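Local coordinates for protein amine Dehydrogenase (Pseudomonas putida, PDB 1JMX) that probably transfers electrons through its two covalently bound c-type hemes, as the heme-bearing alpha subunit of a quinohemoprotein amine dehydrogenase, at residues G188-A192 and G391-A395. Residues are numbered along the deposited sequence; the frame is centred on the assembly and turned at random.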
loop_
_atom_site.group_PDB
_atom_site.type_symbol
_atom_site.label_atom_id
_atom_site.label_comp_id
_atom_site.label_asym_id
_atom_site.label_seq_id
_atom_site.Cartn_x
_atom_site.Cartn_y
_atom_site.Cartn_z
ATOM N N GLY A 188 -24.894 19.494 2.296
ATOM C CA GLY A 188 -23.706 18.768 1.908
ATOM C C GLY A 188 -23.369 18.982 0.449
ATOM O O GLY A 188 -24.108 19.646 -0.279
ATOM N N HIS A 189 -22.255 18.404 0.016
ATOM C CA HIS A 189 -21.812 18.536 -1.358
ATOM C C HIS A 189 -21.075 17.297 -1.835
ATOM O O HIS A 189 -20.175 16.801 -1.157
ATOM C CB HIS A 189 -20.887 19.745 -1.495
ATOM C CG HIS A 189 -20.474 20.030 -2.905
ATOM N ND1 HIS A 189 -19.451 19.353 -3.532
ATOM C CD2 HIS A 189 -20.972 20.892 -3.823
ATOM C CE1 HIS A 189 -19.339 19.781 -4.775
ATOM N NE2 HIS A 189 -20.250 20.714 -4.977
ATOM N N MET A 190 -21.467 16.794 -2.996
ATOM C CA MET A 190 -20.807 15.640 -3.577
ATOM C C MET A 190 -19.966 16.119 -4.762
ATOM O O MET A 190 -20.483 16.751 -5.681
ATOM C CB MET A 190 -21.827 14.603 -4.041
ATOM C CG MET A 190 -21.195 13.314 -4.546
ATOM S SD MET A 190 -22.392 12.115 -5.138
ATOM C CE MET A 190 -22.688 11.192 -3.659
ATOM N N LEU A 191 -18.663 15.859 -4.705
ATOM C CA LEU A 191 -17.740 16.252 -5.768
ATOM C C LEU A 191 -18.244 15.731 -7.109
ATOM O O LEU A 191 -18.670 14.584 -7.216
ATOM C CB LEU A 191 -16.353 15.678 -5.475
ATOM C CG LEU A 191 -15.142 16.596 -5.313
ATOM C CD1 LEU A 191 -15.451 17.833 -4.490
ATOM C CD2 LEU A 191 -14.052 15.782 -4.649
ATOM N N ALA A 192 -18.244 16.601 -8.112
ATOM C CA ALA A 192 -18.699 16.258 -9.455
ATOM C C ALA A 192 -20.198 15.971 -9.580
ATOM O O ALA A 192 -20.659 15.527 -10.637
ATOM C CB ALA A 192 -17.884 15.100 -10.015
ATOM N N GLY A 391 -12.070 9.067 -10.460
ATOM C CA GLY A 391 -11.452 10.342 -10.167
ATOM C C GLY A 391 -12.674 11.255 -10.232
ATOM O O GLY A 391 -13.482 11.133 -11.153
ATOM N N ARG A 392 -12.887 12.090 -9.223
ATOM C CA ARG A 392 -14.039 12.993 -9.232
ATOM C C ARG A 392 -13.520 14.390 -9.008
ATOM O O ARG A 392 -12.872 14.663 -7.999
ATOM C CB ARG A 392 -15.045 12.592 -8.166
ATOM C CG ARG A 392 -15.745 11.292 -8.486
ATOM C CD ARG A 392 -16.711 10.931 -7.394
ATOM N NE ARG A 392 -17.722 10.016 -7.898
ATOM C CZ ARG A 392 -18.902 10.402 -8.361
ATOM N NH1 ARG A 392 -19.228 11.690 -8.378
ATOM N NH2 ARG A 392 -19.745 9.500 -8.836
ATOM N N PHE A 393 -13.807 15.281 -9.950
ATOM C CA PHE A 393 -13.267 16.621 -9.857
ATOM C C PHE A 393 -14.245 17.764 -9.883
ATOM O O PHE A 393 -15.381 17.630 -10.324
ATOM C CB PHE A 393 -12.224 16.821 -10.954
ATOM C CG PHE A 393 -11.227 15.713 -11.039
ATOM C CD1 PHE A 393 -11.439 14.638 -11.897
ATOM C CD2 PHE A 393 -10.093 15.724 -10.244
ATOM C CE1 PHE A 393 -10.531 13.584 -11.959
ATOM C CE2 PHE A 393 -9.179 14.676 -10.298
ATOM C CZ PHE A 393 -9.400 13.605 -11.156
ATOM N N GLU A 394 -13.749 18.914 -9.449
ATOM C CA GLU A 394 -14.525 20.133 -9.401
ATOM C C GLU A 394 -13.582 21.280 -9.812
ATOM O O GLU A 394 -12.370 21.193 -9.613
ATOM C CB GLU A 394 -15.030 20.324 -7.973
ATOM C CG GLU A 394 -16.312 21.083 -7.856
ATOM C CD GLU A 394 -17.545 20.242 -8.097
ATOM O OE1 GLU A 394 -17.828 19.341 -7.281
ATOM O OE2 GLU A 394 -18.261 20.516 -9.077
ATOM N N ALA A 395 -14.120 22.307 -10.464
ATOM C CA ALA A 395 -13.306 23.452 -10.880
ATOM C C ALA A 395 -13.587 24.627 -9.957
ATOM O O ALA A 395 -14.685 25.178 -9.958
ATOM C CB ALA A 395 -13.601 23.825 -12.320
#
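With CG of Glu394 roughly opposite the backbone N (chi1 -152°) and the chain then bent at chi2, the carboxylate reaches the backbone of Ala192, while Arg392, extended from CG to NE, sends its guanidinium to the carbonyl of Leu191. The two side chains thus grip both polar atoms of one peptide group, Leu191 O and Ala192 N. Ala192 N donates to Glu394 OE1 at 2.9 Å; the N-H...O angle of 161° makes this bond fairly straight, although the donor lies well above the carboxylate plane. The second bond, Arg392 NH1 to Leu191 O, is longer at 3.2 Å and more bent at the hydrogen, with the oxygen close to the guanidinium plane. His189 brings a ring edge to the same carboxylate oxygen, CE1 standing 3.0 Å from Glu394 OE1, and the ring and carboxylate planes are 74° apart. Two van der Waals contacts with carbonyl oxygens add to this: Leu191 CD2 lies 3.7 Å from Arg392 O, and Ala192 CB 3.6 Å from Phe393 O. Replacing Glu394 by an alanine would probably leave the Ala192 N-H without its acceptor and the histidine edge without its carboxylate neighbour. The contact joins the short connection between antiparallel strands 182-190 and 194-204, in the eight-stranded barrel of the domain II region, to the start of strand 391-400 in the domain IV region, away from the hemes. Tyr411 of strand 406-420 meets the His189 ring and touches Glu394, Pro372 of strand 367-378 lies against Leu191, and the Phe393 side chain packs on Val370, Trp416 and Val466 of its own sheet.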